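Local coordinates for protein L-amino acid deaminase (PDB 5I39) that binds flavin-adenine dinucleotide and, as a membrane-bound flavoprotein oxidoreductase, probably carries out the oxidative deamination of L-amino acids, at residues 77-82 and 187-192; 104-107 and 113-116; 276-279 and 283-286; 83-88 and 149-154. All coordinates share one frame; numbering follows the deposited sequence.

Contact 1 of 4, residues 77-82 and 187-192. With FAD (flavin-adenine dinucleotide), chain B.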
loop_
_atom_site.group_PDB
_atom_site.type_symbol
_atom_site.label_atom_id
_atom_site.label_comp_id
_atom_site.label_asym_id
_atom_site.label_seq_id
_atom_site.Cartn_x
_atom_site.Cartn_y
_atom_site.Cartn_z
ATOM N N SER A 77 -0.920 2.762 -7.861
ATOM C CA SER A 77 -1.246 4.151 -8.197
ATOM C C SER A 77 -2.743 4.447 -8.102
ATOM O O SER A 77 -3.196 5.438 -8.669
ATOM C CB SER A 77 -0.736 4.494 -9.600
ATOM O OG SER A 77 -1.362 3.686 -10.580
ATOM N N ARG A 78 -3.489 3.622 -7.357
ATOM C CA ARG A 78 -4.956 3.720 -7.313
ATOM C C ARG A 78 -5.529 3.740 -5.893
ATOM O O ARG A 78 -6.747 3.688 -5.702
ATOM C CB ARG A 78 -5.570 2.571 -8.125
ATOM C CG ARG A 78 -5.159 2.589 -9.591
ATOM C CD ARG A 78 -5.698 1.407 -10.387
ATOM N NE ARG A 78 -7.064 1.633 -10.858
ATOM C CZ ARG A 78 -7.412 2.459 -11.850
ATOM N NH1 ARG A 78 -6.502 3.175 -12.511
ATOM N NH2 ARG A 78 -8.694 2.578 -12.181
ATOM N N PHE A 79 -4.656 3.873 -4.906
ATOM C CA PHE A 79 -5.027 3.698 -3.510
ATOM C C PHE A 79 -5.629 4.960 -2.882
ATOM O O PHE A 79 -5.526 6.050 -3.426
ATOM C CB PHE A 79 -3.814 3.188 -2.724
ATOM C CG PHE A 79 -2.600 4.060 -2.847
ATOM C CD1 PHE A 79 -2.500 5.219 -2.104
ATOM C CD2 PHE A 79 -1.552 3.723 -3.700
ATOM C CE1 PHE A 79 -1.393 6.036 -2.199
ATOM C CE2 PHE A 79 -0.434 4.537 -3.798
ATOM C CZ PHE A 79 -0.352 5.688 -3.039
ATOM N N TYR A 80 -6.240 4.793 -1.716
ATOM C CA TYR A 80 -6.870 5.895 -0.982
ATOM C C TYR A 80 -5.820 6.814 -0.371
ATOM O O TYR A 80 -5.947 8.034 -0.451
ATOM C CB TYR A 80 -7.797 5.366 0.109
ATOM C CG TYR A 80 -8.406 6.422 1.012
ATOM C CD1 TYR A 80 -8.969 7.591 0.500
ATOM C CD2 TYR A 80 -8.430 6.241 2.395
ATOM C CE1 TYR A 80 -9.534 8.545 1.338
ATOM C CE2 TYR A 80 -9.002 7.183 3.238
ATOM C CZ TYR A 80 -9.554 8.335 2.701
ATOM O OH TYR A 80 -10.131 9.279 3.512
ATOM N N GLY A 81 -4.816 6.213 0.264
ATOM C CA GLY A 81 -3.605 6.926 0.672
ATOM C C GLY A 81 -3.338 7.128 2.141
ATOM O O GLY A 81 -2.631 8.066 2.497
ATOM N N GLN A 82 -3.856 6.245 2.991
ATOM C CA GLN A 82 -3.586 6.337 4.425
ATOM C C GLN A 82 -2.679 5.202 4.889
ATOM O O GLN A 82 -2.807 4.056 4.446
ATOM C CB GLN A 82 -4.883 6.382 5.236
ATOM C CG GLN A 82 -5.748 5.133 5.193
ATOM C CD GLN A 82 -7.079 5.332 5.896
ATOM O OE1 GLN A 82 -7.225 6.222 6.741
ATOM N NE2 GLN A 82 -8.057 4.499 5.563
ATOM N N GLU A 187 -0.800 9.566 -7.065
ATOM C CA GLU A 187 -0.259 10.156 -8.281
ATOM C C GLU A 187 1.264 10.296 -8.233
ATOM O O GLU A 187 1.873 10.586 -9.263
ATOM C CB GLU A 187 -0.890 11.521 -8.544
ATOM C CG GLU A 187 -2.402 11.483 -8.745
ATOM C CD GLU A 187 -3.204 11.316 -7.465
ATOM O OE1 GLU A 187 -2.747 11.772 -6.393
ATOM O OE2 GLU A 187 -4.292 10.709 -7.534
ATOM N N VAL A 188 1.866 10.108 -7.054
ATOM C CA VAL A 188 3.294 10.371 -6.851
ATOM C C VAL A 188 4.085 9.236 -6.194
ATOM O O VAL A 188 5.146 8.877 -6.695
ATOM C CB VAL A 188 3.505 11.659 -6.017
ATOM C CG1 VAL A 188 4.990 11.959 -5.839
ATOM C CG2 VAL A 188 2.815 12.847 -6.667
ATOM N N ALA A 189 3.607 8.702 -5.071
ATOM C CA ALA A 189 4.472 7.933 -4.162
ATOM C C ALA A 189 5.232 6.781 -4.821
ATOM O O ALA A 189 6.453 6.704 -4.716
ATOM C CB ALA A 189 3.675 7.427 -2.971
ATOM N N THR A 190 4.519 5.888 -5.494
ATOM C CA THR A 190 5.177 4.708 -6.063
ATOM C C THR A 190 6.073 5.088 -7.240
ATOM O O THR A 190 7.085 4.436 -7.487
ATOM C CB THR A 190 4.159 3.632 -6.455
ATOM O OG1 THR A 190 3.343 3.358 -5.315
ATOM C CG2 THR A 190 4.852 2.342 -6.891
ATOM N N PHE A 191 5.714 6.157 -7.943
ATOM C CA PHE A 191 6.520 6.643 -9.066
ATOM C C PHE A 191 7.865 7.173 -8.580
ATOM O O PHE A 191 8.899 6.882 -9.180
ATOM C CB PHE A 191 5.744 7.690 -9.866
ATOM C CG PHE A 191 4.439 7.164 -10.398
ATOM C CD1 PHE A 191 4.408 6.347 -11.526
ATOM C CD2 PHE A 191 3.246 7.430 -9.735
ATOM C CE1 PHE A 191 3.208 5.833 -11.996
ATOM C CE2 PHE A 191 2.047 6.916 -10.196
ATOM C CZ PHE A 191 2.026 6.122 -11.330
ATOM N N VAL A 192 7.859 7.919 -7.480
ATOM C CA VAL A 192 9.110 8.356 -6.860
ATOM C C VAL A 192 9.950 7.141 -6.437
ATOM O O VAL A 192 11.158 7.110 -6.661
ATOM C CB VAL A 192 8.840 9.319 -5.681
ATOM C CG1 VAL A 192 10.096 9.578 -4.859
ATOM C CG2 VAL A 192 8.294 10.639 -6.214
HETATM P PA FAD B . 0.342 -3.821 -7.826
HETATM O O1A FAD B . -1.009 -4.134 -8.479
HETATM O O2A FAD B . 0.592 -2.344 -7.587
HETATM O O5B FAD B . 1.559 -4.323 -8.718
HETATM C C5B FAD B . 1.665 -5.654 -9.204
HETATM C C4B FAD B . 2.292 -5.535 -10.580
HETATM O O4B FAD B . 2.587 -6.859 -11.070
HETATM C C3B FAD B . 1.342 -4.888 -11.590
HETATM O O3B FAD B . 1.918 -3.682 -12.089
HETATM C C2B FAD B . 1.168 -5.990 -12.646
HETATM O O2B FAD B . 1.001 -5.482 -13.983
HETATM C C1B FAD B . 2.425 -6.822 -12.471
HETATM N N9A FAD B . 2.335 -8.215 -12.918
HETATM C C8A FAD B . 1.406 -9.092 -12.593
HETATM N N7A FAD B . 1.651 -10.307 -13.127
HETATM C C5A FAD B . 2.776 -10.155 -13.813
HETATM C C6A FAD B . 3.615 -11.021 -14.637
HETATM N N6A FAD B . 3.276 -12.311 -14.835
HETATM N N1A FAD B . 4.733 -10.506 -15.187
HETATM C C2A FAD B . 5.094 -9.233 -14.981
HETATM N N3A FAD B . 4.369 -8.371 -14.259
HETATM C C4A FAD B . 3.241 -8.791 -13.673
HETATM N N1 FAD B . -2.941 0.436 0.974
HETATM C C2 FAD B . -2.609 1.273 1.962
HETATM O O2 FAD B . -1.594 1.009 2.633
HETATM N N3 FAD B . -3.357 2.371 2.228
HETATM C C4 FAD B . -4.475 2.698 1.570
HETATM O O4 FAD B . -5.095 3.716 1.841
HETATM C C4X FAD B . -4.925 1.819 0.482
HETATM N N5 FAD B . -6.073 2.021 -0.219
HETATM C C5X FAD B . -6.328 1.288 -1.308
HETATM C C6 FAD B . -7.378 1.612 -2.169
HETATM C C7 FAD B . -7.620 0.897 -3.339
HETATM C C7M FAD B . -8.733 1.304 -4.279
HETATM C C8 FAD B . -6.762 -0.248 -3.678
HETATM C C8M FAD B . -6.957 -1.036 -4.952
HETATM C C9 FAD B . -5.726 -0.587 -2.807
HETATM C C9A FAD B . -5.480 0.128 -1.640
HETATM N N10 FAD B . -4.440 -0.216 -0.768
HETATM C C10 FAD B . -4.045 0.661 0.239
HETATM C "C1'" FAD B . -3.626 -1.393 -0.996
HETATM C "C2'" FAD B . -2.394 -1.139 -1.790
HETATM O "O2'" FAD B . -2.705 -0.242 -2.851
HETATM C "C3'" FAD B . -1.911 -2.488 -2.313
HETATM O "O3'" FAD B . -1.830 -3.469 -1.245
HETATM C "C4'" FAD B . -0.552 -2.420 -2.968
HETATM O "O4'" FAD B . -0.524 -1.362 -3.943
HETATM C "C5'" FAD B . -0.243 -3.746 -3.639
HETATM O "O5'" FAD B . 1.023 -3.589 -4.281
HETATM P P FAD B . 1.530 -4.750 -5.292
HETATM O O1P FAD B . 2.897 -4.347 -5.755
HETATM O O2P FAD B . 1.308 -6.104 -4.654
HETATM O O3P FAD B . 0.427 -4.705 -6.484
#

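Contact 2 of 4, residues 104-107 and 113-116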
loop_
_atom_site.group_PDB
_atom_site.type_symbol
_atom_site.label_atom_id
_atom_site.label_comp_id
_atom_site.label_asym_id
_atom_site.label_seq_id
_atom_site.Cartn_x
_atom_site.Cartn_y
_atom_site.Cartn_z
ATOM N N ARG A 104 8.161 7.452 7.541
ATOM C CA ARG A 104 8.663 8.707 8.117
ATOM C C ARG A 104 10.131 9.002 7.782
ATOM O O ARG A 104 10.566 10.140 7.893
ATOM C CB ARG A 104 8.454 8.737 9.633
ATOM C CG ARG A 104 7.000 8.897 10.038
ATOM C CD ARG A 104 6.846 9.170 11.518
ATOM N NE ARG A 104 7.087 8.008 12.379
ATOM C CZ ARG A 104 6.168 7.128 12.777
ATOM N NH1 ARG A 104 4.917 7.193 12.337
ATOM N NH2 ARG A 104 6.516 6.159 13.614
ATOM N N GLU A 105 10.886 7.974 7.405
ATOM C CA GLU A 105 12.258 8.123 6.922
ATOM C C GLU A 105 12.369 8.295 5.406
ATOM O O GLU A 105 13.466 8.529 4.899
ATOM C CB GLU A 105 13.068 6.879 7.310
ATOM C CG GLU A 105 13.134 6.605 8.808
ATOM C CD GLU A 105 13.684 5.234 9.170
ATOM O OE1 GLU A 105 13.723 4.335 8.314
ATOM O OE2 GLU A 105 14.059 5.052 10.341
HETATM N N MSE A 106 11.268 8.164 4.666
HETATM C CA MSE A 106 11.358 7.929 3.218
HETATM C C MSE A 106 11.782 9.138 2.422
HETATM O O MSE A 106 12.595 9.005 1.510
HETATM C CB MSE A 106 10.049 7.378 2.659
HETATM C CG MSE A 106 10.241 6.667 1.316
HETATM SE SE MSE A 106 11.195 4.959 1.489
HETATM C CE MSE A 106 9.739 3.967 2.370
ATOM N N ASN A 107 11.248 10.318 2.722
ATOM C CA ASN A 107 11.683 11.510 1.988
ATOM C C ASN A 107 13.173 11.777 2.187
ATOM O O ASN A 107 13.869 12.168 1.243
ATOM C CB ASN A 107 10.874 12.743 2.382
ATOM C CG ASN A 107 9.423 12.663 1.947
ATOM O OD1 ASN A 107 9.047 11.843 1.111
ATOM N ND2 ASN A 107 8.600 13.539 2.505
ATOM N N ASP A 113 10.581 14.370 -2.556
ATOM C CA ASP A 113 9.307 14.267 -1.851
ATOM C C ASP A 113 8.455 13.136 -2.439
ATOM O O ASP A 113 8.041 13.194 -3.593
ATOM C CB ASP A 113 8.578 15.611 -1.948
ATOM C CG ASP A 113 7.349 15.708 -1.057
ATOM O OD1 ASP A 113 7.019 14.752 -0.313
ATOM O OD2 ASP A 113 6.701 16.780 -1.111
ATOM N N THR A 114 8.171 12.126 -1.621
ATOM C CA THR A 114 7.286 11.028 -2.014
ATOM C C THR A 114 5.805 11.390 -1.883
ATOM O O THR A 114 4.956 10.615 -2.317
ATOM C CB THR A 114 7.521 9.784 -1.136
ATOM O OG1 THR A 114 7.175 10.086 0.224
ATOM C CG2 THR A 114 8.967 9.308 -1.229
ATOM N N THR A 115 5.536 12.554 -1.275
ATOM C CA THR A 115 4.241 13.012 -0.723
ATOM C C THR A 115 3.909 12.432 0.650
ATOM O O THR A 115 2.883 12.803 1.220
ATOM C CB THR A 115 3.009 12.890 -1.658
ATOM O OG1 THR A 115 2.625 11.519 -1.824
ATOM C CG2 THR A 115 3.269 13.555 -2.990
ATOM N N TYR A 116 4.764 11.578 1.217
ATOM C CA TYR A 116 4.469 11.062 2.548
ATOM C C TYR A 116 4.446 12.206 3.555
ATOM O O TYR A 116 5.357 13.047 3.572
ATOM C CB TYR A 116 5.452 9.999 3.027
ATOM C CG TYR A 116 4.946 9.325 4.290
ATOM C CD1 TYR A 116 3.944 8.365 4.223
ATOM C CD2 TYR A 116 5.428 9.678 5.550
ATOM C CE1 TYR A 116 3.441 7.754 5.362
ATOM C CE2 TYR A 116 4.935 9.071 6.699
ATOM C CZ TYR A 116 3.948 8.104 6.598
ATOM O OH TYR A 116 3.458 7.468 7.714
HETATM O O HOH W 1 3.735 8.788 10.111
#

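Contact 3 of 4, residues 276-279 and 283-286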
loop_
_atom_site.group_PDB
_atom_site.type_symbol
_atom_site.label_atom_id
_atom_site.label_comp_id
_atom_site.label_asym_id
_atom_site.label_seq_id
_atom_site.Cartn_x
_atom_site.Cartn_y
_atom_site.Cartn_z
ATOM N N ASN A 276 -7.008 13.584 8.092
ATOM C CA ASN A 276 -7.649 12.349 7.668
ATOM C C ASN A 276 -8.812 12.139 8.633
ATOM O O ASN A 276 -8.616 12.123 9.853
ATOM C CB ASN A 276 -6.622 11.209 7.738
ATOM C CG ASN A 276 -7.172 9.860 7.316
ATOM O OD1 ASN A 276 -8.377 9.653 7.252
ATOM N ND2 ASN A 276 -6.271 8.920 7.046
ATOM N N VAL A 277 -10.018 12.019 8.083
ATOM C CA VAL A 277 -11.245 11.966 8.873
ATOM C C VAL A 277 -12.075 10.767 8.437
ATOM O O VAL A 277 -12.195 10.492 7.243
ATOM C CB VAL A 277 -12.041 13.279 8.702
ATOM C CG1 VAL A 277 -13.441 13.185 9.300
ATOM C CG2 VAL A 277 -11.277 14.434 9.332
ATOM N N ALA A 278 -12.652 10.075 9.419
ATOM C CA ALA A 278 -13.538 8.935 9.194
ATOM C C ALA A 278 -14.707 9.047 10.164
ATOM O O ALA A 278 -14.508 9.035 11.384
ATOM C CB ALA A 278 -12.791 7.632 9.410
ATOM N N LEU A 279 -15.918 9.171 9.624
ATOM C CA LEU A 279 -17.110 9.418 10.438
ATOM C C LEU A 279 -18.226 8.440 10.117
ATOM O O LEU A 279 -18.301 7.937 8.991
ATOM C CB LEU A 279 -17.648 10.833 10.200
ATOM C CG LEU A 279 -16.658 11.979 10.396
ATOM C CD1 LEU A 279 -17.216 13.282 9.850
ATOM C CD2 LEU A 279 -16.305 12.121 11.867
ATOM N N ILE A 283 -18.456 8.797 5.862
ATOM C CA ILE A 283 -17.784 10.035 5.455
ATOM C C ILE A 283 -16.284 9.879 5.704
ATOM O O ILE A 283 -15.839 9.793 6.853
ATOM C CB ILE A 283 -18.344 11.264 6.198
ATOM C CG1 ILE A 283 -19.857 11.375 5.953
ATOM C CG2 ILE A 283 -17.634 12.537 5.742
ATOM C CD1 ILE A 283 -20.580 12.345 6.863
ATOM N N PHE A 284 -15.520 9.845 4.613
ATOM C CA PHE A 284 -14.083 9.580 4.661
ATOM C C PHE A 284 -13.361 10.552 3.754
ATOM O O PHE A 284 -13.673 10.624 2.567
ATOM C CB PHE A 284 -13.778 8.152 4.196
ATOM C CG PHE A 284 -14.596 7.108 4.888
ATOM C CD1 PHE A 284 -14.371 6.814 6.226
ATOM C CD2 PHE A 284 -15.609 6.430 4.218
ATOM C CE1 PHE A 284 -15.136 5.864 6.884
ATOM C CE2 PHE A 284 -16.376 5.475 4.869
ATOM C CZ PHE A 284 -16.137 5.189 6.203
ATOM N N PHE A 285 -12.396 11.292 4.294
ATOM C CA PHE A 285 -11.540 12.116 3.450
ATOM C C PHE A 285 -10.137 12.254 4.009
ATOM O O PHE A 285 -9.901 12.049 5.204
ATOM C CB PHE A 285 -12.158 13.490 3.171
ATOM C CG PHE A 285 -12.393 14.331 4.392
ATOM C CD1 PHE A 285 -11.382 15.126 4.918
ATOM C CD2 PHE A 285 -13.645 14.360 4.996
ATOM C CE1 PHE A 285 -11.612 15.923 6.034
ATOM C CE2 PHE A 285 -13.881 15.148 6.110
ATOM C CZ PHE A 285 -12.866 15.936 6.628
ATOM N N ARG A 286 -9.223 12.609 3.113
ATOM C CA ARG A 286 -7.803 12.723 3.424
ATOM C C ARG A 286 -7.198 13.829 2.577
ATOM O O ARG A 286 -7.255 13.768 1.348
ATOM C CB ARG A 286 -7.082 11.409 3.124
ATOM C CG ARG A 286 -5.573 11.492 3.300
ATOM C CD ARG A 286 -4.877 10.248 2.807
ATOM N NE ARG A 286 -5.023 10.041 1.369
ATOM C CZ ARG A 286 -4.313 10.646 0.418
ATOM N NH1 ARG A 286 -3.387 11.565 0.701
ATOM N NH2 ARG A 286 -4.553 10.332 -0.838
#

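Contact 4 of 4, residues 83-88 and 149-154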
loop_
_atom_site.group_PDB
_atom_site.type_symbol
_atom_site.label_atom_id
_atom_site.label_comp_id
_atom_site.label_asym_id
_atom_site.label_seq_id
_atom_site.Cartn_x
_atom_site.Cartn_y
_atom_site.Cartn_z
ATOM N N ALA A 83 -1.755 5.551 5.780
ATOM C CA ALA A 83 -0.843 4.600 6.406
ATOM C C ALA A 83 -1.201 4.548 7.880
ATOM O O ALA A 83 -0.884 5.466 8.643
ATOM C CB ALA A 83 0.606 5.010 6.199
ATOM N N ILE A 84 -1.904 3.485 8.267
ATOM C CA ILE A 84 -2.501 3.399 9.598
ATOM C C ILE A 84 -2.228 2.054 10.244
ATOM O O ILE A 84 -2.097 1.037 9.558
ATOM C CB ILE A 84 -4.032 3.694 9.580
ATOM C CG1 ILE A 84 -4.848 2.556 8.940
ATOM C CG2 ILE A 84 -4.299 5.023 8.887
ATOM C CD1 ILE A 84 -6.351 2.733 9.051
ATOM N N SER A 85 -2.151 2.068 11.573
ATOM C CA SER A 85 -2.178 0.843 12.373
ATOM C C SER A 85 -3.510 0.632 13.093
ATOM O O SER A 85 -3.682 -0.399 13.741
ATOM C CB SER A 85 -1.051 0.856 13.402
ATOM O OG SER A 85 -1.236 1.899 14.343
ATOM N N TYR A 86 -4.451 1.570 12.951
ATOM C CA TYR A 86 -5.709 1.555 13.712
ATOM C C TYR A 86 -6.473 0.245 13.526
ATOM O O TYR A 86 -6.716 -0.168 12.395
ATOM C CB TYR A 86 -6.604 2.726 13.285
ATOM C CG TYR A 86 -7.621 3.169 14.316
ATOM C CD1 TYR A 86 -7.210 3.655 15.551
ATOM C CD2 TYR A 86 -8.990 3.180 14.031
ATOM C CE1 TYR A 86 -8.128 4.093 16.492
ATOM C CE2 TYR A 86 -9.914 3.620 14.968
ATOM C CZ TYR A 86 -9.476 4.070 16.193
ATOM O OH TYR A 86 -10.376 4.517 17.115
ATOM N N LYS A 87 -6.824 -0.381 14.655
ATOM C CA LYS A 87 -7.563 -1.654 14.715
ATOM C C LYS A 87 -6.821 -2.868 14.139
ATOM O O LYS A 87 -7.407 -3.939 14.007
ATOM C CB LYS A 87 -8.954 -1.536 14.060
ATOM C CG LYS A 87 -9.943 -0.662 14.806
ATOM C CD LYS A 87 -11.308 -0.743 14.141
ATOM C CE LYS A 87 -12.401 -0.114 14.981
ATOM N NZ LYS A 87 -13.739 -0.239 14.346
HETATM N N MSE A 88 -5.535 -2.737 13.817
HETATM C CA MSE A 88 -4.831 -3.884 13.234
HETATM C C MSE A 88 -4.690 -4.964 14.283
HETATM O O MSE A 88 -4.358 -4.673 15.435
HETATM C CB MSE A 88 -3.451 -3.540 12.688
HETATM C CG MSE A 88 -3.498 -2.633 11.458
HETATM SE SE MSE A 88 -4.349 -3.480 9.907
HETATM C CE MSE A 88 -5.570 -1.996 9.487
ATOM N N ILE A 149 9.460 2.002 19.071
ATOM C CA ILE A 149 8.848 3.108 18.327
ATOM C C ILE A 149 7.594 3.526 19.115
ATOM O O ILE A 149 6.714 2.687 19.328
ATOM C CB ILE A 149 8.454 2.684 16.897
ATOM C CG1 ILE A 149 9.701 2.321 16.080
ATOM C CG2 ILE A 149 7.680 3.790 16.185
ATOM C CD1 ILE A 149 9.407 1.417 14.904
ATOM N N PRO A 150 7.505 4.797 19.565
ATOM C CA PRO A 150 6.356 5.181 20.387
ATOM C C PRO A 150 5.003 5.036 19.690
ATOM O O PRO A 150 4.882 5.352 18.507
ATOM C CB PRO A 150 6.650 6.646 20.722
ATOM C CG PRO A 150 8.139 6.719 20.733
ATOM C CD PRO A 150 8.552 5.839 19.592
ATOM N N PHE A 151 4.014 4.560 20.435
ATOM C CA PHE A 151 2.635 4.414 19.985
ATOM C C PHE A 151 1.937 5.742 20.235
ATOM O O PHE A 151 2.089 6.324 21.311
ATOM C CB PHE A 151 2.013 3.285 20.811
ATOM C CG PHE A 151 0.610 2.880 20.423
ATOM C CD1 PHE A 151 0.243 2.663 19.095
ATOM C CD2 PHE A 151 -0.331 2.614 21.419
ATOM C CE1 PHE A 151 -1.041 2.242 18.773
ATOM C CE2 PHE A 151 -1.610 2.189 21.101
ATOM C CZ PHE A 151 -1.965 2.000 19.777
ATOM N N LYS A 152 1.185 6.230 19.245
ATOM C CA LYS A 152 0.609 7.586 19.293
ATOM C C LYS A 152 -0.892 7.645 19.006
ATOM O O LYS A 152 -1.409 8.669 18.562
ATOM C CB LYS A 152 1.397 8.518 18.358
ATOM C CG LYS A 152 2.868 8.627 18.750
ATOM C CD LYS A 152 3.502 9.970 18.434
ATOM C CE LYS A 152 4.821 10.151 19.185
ATOM N NZ LYS A 152 4.701 11.011 20.395
ATOM N N THR A 153 -1.596 6.568 19.335
ATOM C CA THR A 153 -3.036 6.477 19.124
ATOM C C THR A 153 -3.756 6.583 20.458
ATOM O O THR A 153 -3.389 5.910 21.424
ATOM C CB THR A 153 -3.380 5.167 18.424
ATOM O OG1 THR A 153 -2.665 5.137 17.189
ATOM C CG2 THR A 153 -4.866 5.059 18.142
ATOM N N ARG A 154 -4.790 7.417 20.503
ATOM C CA ARG A 154 -5.484 7.703 21.751
ATOM C C ARG A 154 -6.854 8.299 21.480
ATOM O O ARG A 154 -7.114 8.838 20.398
ATOM C CB ARG A 154 -4.644 8.650 22.614
ATOM C CG ARG A 154 -4.298 9.969 21.948
ATOM C CD ARG A 154 -3.246 10.744 22.728
ATOM N NE ARG A 154 -2.775 11.854 21.907
ATOM C CZ ARG A 154 -3.394 13.026 21.762
ATOM N NH1 ARG A 154 -4.493 13.324 22.453
ATOM N NH2 ARG A 154 -2.882 13.933 20.934
HETATM O O HOH W 2 -3.411 3.165 15.545
#

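Contact 1 of 4, residues 77-82 and 187-192
Phe79 stands between the flavin and the first turn of helix 189-199, touching one with its root and the other with its rim. Its CB lies 3.5 Å from FAD C5X, while chi1 of 56° sends CG between the backbone N and carbonyl carbon and carries the ring to the helix. There the ring edge, near its own plane, meets the methyl of Ala189 (CZ to CB 4.4 Å) and OG1 of Thr190. A second apolar touch joins Ser77 CB to Phe191 CZ at 3.6 Å. The backbone beyond Phe79 grips the pyrimidine end of the flavin: Gly81 N and Gln82 N both donate to FAD O4, at 3.0 Å each, and FAD N3 donates to Gln82 O at 2.8 Å. Further out, Thr190 OG1 hydrogen-bonds to Ser76 O, tying the helix to the loop, while Ser77 OG bonds to Ala72 O within the loop. Phe184, whose ring meets that of Phe79, Pro186 and Met377 of helix 376-392 also pack against Phe79. Backbone amides on the flavin carbonyl, with Phe79 packed beside the central ring, make this the isoalloxazine-binding part of the FAD site in an oxidoreductase of the DAO family.

Contact 2 of 4, residues 104-107 and 113-116
Asn107 and Thr114 cross at a slant, bringing the amide oxygen of one onto two donors of the other. Asn107 OD1 accepts from Thr114 OG1 at 2.7 Å, a donor lying only slightly off the carbonyl plane, and from Thr114 N at 2.9 Å, which approaches 44° out of that plane. The hydroxyl can serve because chi1 of 64° places OG1 between the backbone N and carbonyl carbon of Thr114; from there it also accepts from Tyr116 N at 3.0 Å, closing an ST turn. The amide nitrogen of the same asparagine makes a weak, long bond to Tyr116 O (ND2 to O 3.4 Å). Asp113 runs beside Asn107, its carboxylate nearly perpendicular to the amide, and OD1 is met from above its plane by Thr115 N at 2.8 Å in an Asx turn; its other oxygen pairs with Arg117. Selenomethionine Met106 crosses Thr114 at about a right angle, CG against the methyl CG2. At the far end Arg104 CG lies 3.9 Å from Tyr116 CE2, with guanidinium and ring planes 50° apart. A water in the guanidinium plane accepts from Arg104 NH1 and hydrogen-bonds to Tyr116 OH, while the salt bridge of NH1 to Asp180 fixes the arginine end. Thr114 OG1 thus relays between the side chain of the short helix and the backbone of the following turn, a pattern consistent with Asn107 and the Asx turn of Asp113 jointly fixing the path into strand 117-123.

Contact 3 of 4, residues 276-279 and 283-286
Val277 and Phe285 form a central hydrogen-bonded pair of an antiparallel beta hairpin, strands 276-279 and 283-287, whose short segments run at 176° to each other. The backbone bonds come in two reciprocal sets. Val277 N donates to Phe285 O at 2.9 Å and Phe285 N returns to Val277 O at 3.1 Å; nearer the turn, Leu279 N reaches Ile283 O at 2.8 Å and Ile283 N reaches Leu279 O at 3.2 Å. Between them, at the non-hydrogen-bonded pair of Ala278 and Phe284, CA-H...O contacts form, such as Phe284 CA to Val277 O at 3.3 Å.

Polar side chains share a face of the hairpin with Ala278 and Phe284. Asn276 ND2 bonds to Gln82 OE1, and Arg286 reaches Tyr80 O and forms a salt bridge with Asp185; both thus brace the flavin-holding loop from the second shell. On this face the Phe284 ring turns its edge to Ala278, CD1 lying 3.6 Å from CB.

The apolar contacts of the other face join Leu279 to Ile283 and Val277 to Phe285, with helix 318-331 packed against Leu279, Ile283 and Phe285, and strand 117-123 alongside Val277. Phe285 has CG between the backbone N and carbonyl carbon (chi1 61°), which turns its ring toward the partner strand, one face against Val277. Phe332 and Phe335 meet this ring edge-to-face. The CH-pi contact proper is made by Val277 CB, 3.7 Å from the Phe285 ring centroid and 22° off its normal, displaced toward the CZ rim.

Contact 4 of 4, residues 83-88 and 149-154
Thr153, at the start of strand 153-156, faces the turn formed by residues 85-88 and meets it directly by a methyl group and indirectly through a water. The methyl comes in at the edge of the Tyr86 ring, near its plane, with CG2 at 3.8 Å from both CD1 and CE1. Its position follows from chi1 of -58° at Thr153, which sets CG2 anti to the backbone N and leaves OG1 beside that N, so the two branches serve different partners. Tyr86 in turn has CG anti to its own backbone N (chi1 -156°), and the side chain also touches Glu178 of strand 175-178 and Val134 of helix 128-143.

Ser85 takes the polar half. One water lies 2.8 Å from Ser85 OG and 2.7 Å from Thr153 OG1, hydrogen-bonded to both, and also sits in the plane of the Tyr86 ring at its edge. Ser85 N is held by the carboxylate of Glu178, and Ser85 O accepts from Met88 N at 3.0 Å, closing a type II beta turn with Tyr86 and Lys87 at its corners. Phe151 adds a looser touch, its edge toward Ser85 OG (CE1 to OG 4.4 Å), while Ile138 and Arg141 of helix 128-143 pack against Phe151.

The two segments meet without a direct hydrogen bond between them. The polar link from the turn before helix 90-103 to strand 153-156 runs through the water bridging the serine and threonine hydroxyls, beside a small apolar patch of methyl and ring edge; a solvent molecule thus takes the place of a direct bond.

Overall arrangement
From the N terminus, residues 77-82 open contact 1 and run straight on into 83-88, which open contact 4. The short loop of contact 2 opens and closes next, between 104 and 116. Contact 4 then closes at 149-154 and contact 1 at 187-192, so contact 2 lies within contact 4 and contact 4 within contact 1, with no crossing. Contact 3, the hairpin, follows in series. Contacts 1 and 2 meet where Ala189 and Val188 pack on Thr114 and Thr115, and contacts 2 and 4 where Arg104 meets Ile149. The hairpin of the large mixed sheet reaches back to Tyr80 and Gln82 in the flavin-holding loop, which contact 1 joins to helix 189-199.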